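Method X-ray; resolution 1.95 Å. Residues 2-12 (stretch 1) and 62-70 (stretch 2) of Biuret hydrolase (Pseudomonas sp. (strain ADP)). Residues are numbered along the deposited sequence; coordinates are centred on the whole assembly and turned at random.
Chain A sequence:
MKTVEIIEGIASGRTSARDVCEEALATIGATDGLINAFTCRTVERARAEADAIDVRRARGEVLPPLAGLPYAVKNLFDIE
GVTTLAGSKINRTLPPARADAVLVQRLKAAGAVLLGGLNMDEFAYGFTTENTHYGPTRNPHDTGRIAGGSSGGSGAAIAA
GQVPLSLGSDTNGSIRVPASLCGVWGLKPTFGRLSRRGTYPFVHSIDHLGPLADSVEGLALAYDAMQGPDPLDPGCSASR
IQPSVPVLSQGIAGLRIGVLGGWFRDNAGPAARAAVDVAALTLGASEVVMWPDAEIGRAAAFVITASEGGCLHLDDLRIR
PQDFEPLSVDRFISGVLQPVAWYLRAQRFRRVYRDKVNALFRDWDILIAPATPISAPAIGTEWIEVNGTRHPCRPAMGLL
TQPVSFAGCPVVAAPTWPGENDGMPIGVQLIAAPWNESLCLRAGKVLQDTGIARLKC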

# COMPACT_ATOMS: atom_id res chain seq x y z
N LYS A 2 23.17 -24.45 -27.13
CA LYS A 2 22.28 -23.89 -26.18
C LYS A 2 22.80 -24.15 -24.78
O LYS A 2 23.77 -24.86 -24.59
N THR A 3 22.16 -23.49 -23.81
CA THR A 3 22.43 -23.60 -22.38
C THR A 3 22.74 -25.02 -21.96
O THR A 3 23.78 -25.25 -21.35
N VAL A 4 21.85 -25.96 -22.26
CA VAL A 4 21.99 -27.33 -21.76
C VAL A 4 23.30 -27.96 -22.27
O VAL A 4 24.02 -28.59 -21.51
N GLU A 5 23.59 -27.78 -23.54
CA GLU A 5 24.80 -28.31 -24.15
C GLU A 5 26.05 -27.62 -23.61
O GLU A 5 27.04 -28.28 -23.34
N ILE A 6 26.01 -26.29 -23.43
CA ILE A 6 27.13 -25.59 -22.79
C ILE A 6 27.44 -26.16 -21.43
O ILE A 6 28.61 -26.42 -21.10
N ILE A 7 26.43 -26.30 -20.61
CA ILE A 7 26.61 -26.82 -19.25
C ILE A 7 27.19 -28.25 -19.26
O ILE A 7 28.05 -28.60 -18.45
N GLU A 8 26.68 -29.05 -20.19
CA GLU A 8 27.11 -30.43 -20.35
C GLU A 8 28.56 -30.52 -20.78
O GLU A 8 29.30 -31.37 -20.33
N GLY A 9 28.96 -29.65 -21.72
CA GLY A 9 30.34 -29.56 -22.20
C GLY A 9 31.35 -29.26 -21.09
O GLY A 9 32.49 -29.82 -21.07
N ILE A 10 30.98 -28.36 -20.19
CA ILE A 10 31.85 -28.05 -19.06
C ILE A 10 31.86 -29.16 -18.01
O ILE A 10 32.92 -29.54 -17.50
N ALA A 11 30.67 -29.68 -17.69
CA ALA A 11 30.57 -30.78 -16.72
C ALA A 11 31.37 -32.03 -17.16
O ALA A 11 32.09 -32.61 -16.38
N SER A 12 31.25 -32.39 -18.41
CA SER A 12 31.91 -33.57 -18.98
C SER A 12 33.40 -33.35 -19.34
O SER A 12 34.07 -34.30 -19.72
N VAL A 62 31.40 -32.28 -7.56
CA VAL A 62 30.15 -32.21 -8.25
C VAL A 62 29.89 -30.72 -8.54
O VAL A 62 29.91 -29.93 -7.64
N LEU A 63 29.70 -30.35 -9.81
CA LEU A 63 29.54 -28.94 -10.14
C LEU A 63 28.13 -28.45 -9.91
O LEU A 63 27.19 -29.23 -10.00
N PRO A 64 27.96 -27.15 -9.60
CA PRO A 64 26.59 -26.67 -9.43
C PRO A 64 25.87 -26.56 -10.81
O PRO A 64 26.50 -26.72 -11.90
N PRO A 65 24.55 -26.39 -10.79
CA PRO A 65 23.75 -26.61 -11.99
C PRO A 65 23.97 -25.64 -13.14
O PRO A 65 23.63 -25.99 -14.29
N LEU A 66 24.50 -24.47 -12.87
CA LEU A 66 24.82 -23.52 -13.96
C LEU A 66 26.33 -23.36 -14.16
O LEU A 66 26.79 -22.35 -14.71
N ALA A 67 27.12 -24.33 -13.75
CA ALA A 67 28.58 -24.17 -13.73
C ALA A 67 29.19 -23.82 -15.05
O ALA A 67 29.12 -24.58 -16.01
N GLY A 68 29.75 -22.62 -15.12
CA GLY A 68 30.46 -22.12 -16.28
C GLY A 68 29.60 -21.37 -17.29
O GLY A 68 30.13 -20.91 -18.30
N LEU A 69 28.30 -21.25 -17.04
CA LEU A 69 27.36 -20.66 -18.02
C LEU A 69 27.52 -19.14 -18.03
O LEU A 69 27.37 -18.49 -17.02
N PRO A 70 27.89 -18.56 -19.18
CA PRO A 70 27.93 -17.09 -19.20
C PRO A 70 26.58 -16.40 -19.17
O PRO A 70 25.58 -16.93 -19.71

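A segment without regular secondary structure can pack against one face of a helix when it presents apolar groups to it. Biuret hydrolase offers a compact example, in which residues 62-70 lie along the helix that follows the N-cap residue Lys2. Val62 stays clear of the helix, and contact begins at Leu63. Its CA-to-CB bond points toward the helix, and the m, t rotamer (chi1 -67°, chi2 173°) sets CD1 4.1 Å from Ala11 CA and 4.5 Å from Ile10 CG2.

Pro64 opens a type I turn, closed by Ala67 N donating to Pro64 O at 3.1 Å. Within it, the CA-to-CB bond of Pro65 points away from the helix, yet its backbone contributes: Pro65 O lies 3.6 Å from Ile7 CD1. Leu66 also starts away from the helix, but its m, t conformation brings the end of the side chain back, leaving CD2 4.1 Å from Ile7 CD1.

No direct hydrogen bond joins the stretches; a water supplies the polar link. Water 1 donates to Ala67 O at 2.7 Å and to Ile7 O at 2.9 Å, bridging two carbonyls that could not bond to each other. Ala67 O also lies 3.7 Å from Ile10 CD1.

Gly68, in the type II turn from Leu66 to Leu69, shows why a missing side chain can matter. An ideal CB here would fall 2.4 Å from Ile10 CD1, and the backbone angles independently call for glycine. The m, t side chain of Ile10 instead reaches the backbone, with CD1 3.6 Å from Gly68 O.

Leu69 completes the packing. Its t, p rotamer directs CD1 to 4.1 Å from Ile6 CG2 and 4.2 Å from Ile7 CG1, while CD2 approaches Thr3 CG2 at 3.9 Å. Both isoleucines are m, t; Thr3 is m, its OG1 hydrogen-bonded elsewhere in the structure.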

# COMPACT_ATOMS: atom_id res chain seq x y z
CB LYS A 2 20.87 -24.46 -26.38
CG LYS A 2 20.25 -24.10 -27.73
CD LYS A 2 20.12 -22.60 -27.97
CE LYS A 2 19.02 -22.32 -28.99
NZ LYS A 2 19.36 -22.88 -30.32
CB THR A 3 21.18 -23.07 -21.63
OG1 THR A 3 21.02 -21.67 -21.93
CG2 THR A 3 21.35 -23.19 -20.17
CB VAL A 4 20.77 -28.18 -22.16
CG1 VAL A 4 21.02 -29.68 -21.92
CG2 VAL A 4 19.57 -27.72 -21.35
CB GLU A 5 24.74 -28.11 -25.66
CG GLU A 5 25.77 -28.93 -26.36
CD GLU A 5 25.57 -29.05 -27.88
OE1 GLU A 5 24.54 -28.54 -28.46
OE2 GLU A 5 26.50 -29.68 -28.48
CB ILE A 6 26.86 -24.08 -22.64
CG1 ILE A 6 26.85 -23.41 -24.00
CG2 ILE A 6 27.97 -23.44 -21.82
CD1 ILE A 6 26.12 -22.08 -24.10
CB ILE A 7 25.28 -26.78 -18.47
CG1 ILE A 7 24.95 -25.33 -18.08
CG2 ILE A 7 25.28 -27.67 -17.21
CD1 ILE A 7 23.48 -25.14 -17.78
CB GLU A 8 26.16 -31.14 -21.36
CG GLU A 8 26.71 -32.36 -22.13
CD GLU A 8 27.03 -33.55 -21.23
OE1 GLU A 8 26.55 -33.53 -20.05
OE2 GLU A 8 27.75 -34.49 -21.75
CB ILE A 10 31.47 -26.71 -18.44
CG1 ILE A 10 31.79 -25.60 -19.45
CG2 ILE A 10 32.23 -26.48 -17.12
CD1 ILE A 10 31.07 -24.32 -19.18
CB ALA A 11 29.10 -31.15 -16.46
CB SER A 12 31.18 -34.02 -20.24
OG SER A 12 31.55 -33.19 -21.39
CB VAL A 62 29.02 -32.86 -7.47
CG1 VAL A 62 27.66 -32.62 -8.14
CG2 VAL A 62 29.22 -34.36 -7.45
CB LEU A 63 29.94 -28.70 -11.59
CG LEU A 63 31.43 -28.90 -11.84
CD1 LEU A 63 31.68 -28.80 -13.34
CD2 LEU A 63 32.24 -27.91 -11.07
CB PRO A 64 26.79 -25.36 -8.66
CG PRO A 64 28.11 -24.88 -9.17
CD PRO A 64 28.95 -26.13 -9.27
CB PRO A 65 22.31 -26.43 -11.50
CG PRO A 65 22.40 -26.45 -10.08
CD PRO A 65 23.74 -26.13 -9.61
CB LEU A 66 24.19 -22.14 -13.68
CG LEU A 66 22.64 -22.14 -13.58
CD1 LEU A 66 22.11 -20.75 -13.35
CD2 LEU A 66 21.99 -22.69 -14.82
CB ALA A 67 29.26 -25.44 -13.18
CB LEU A 69 25.92 -21.02 -17.68
CG LEU A 69 24.89 -20.60 -18.73
CD1 LEU A 69 24.91 -21.53 -19.92
CD2 LEU A 69 23.50 -20.56 -18.20
CB PRO A 70 28.58 -16.79 -20.55
CG PRO A 70 29.23 -18.05 -20.97
CD PRO A 70 28.36 -19.13 -20.44
O HOH W 1 28.64 -27.25 -15.98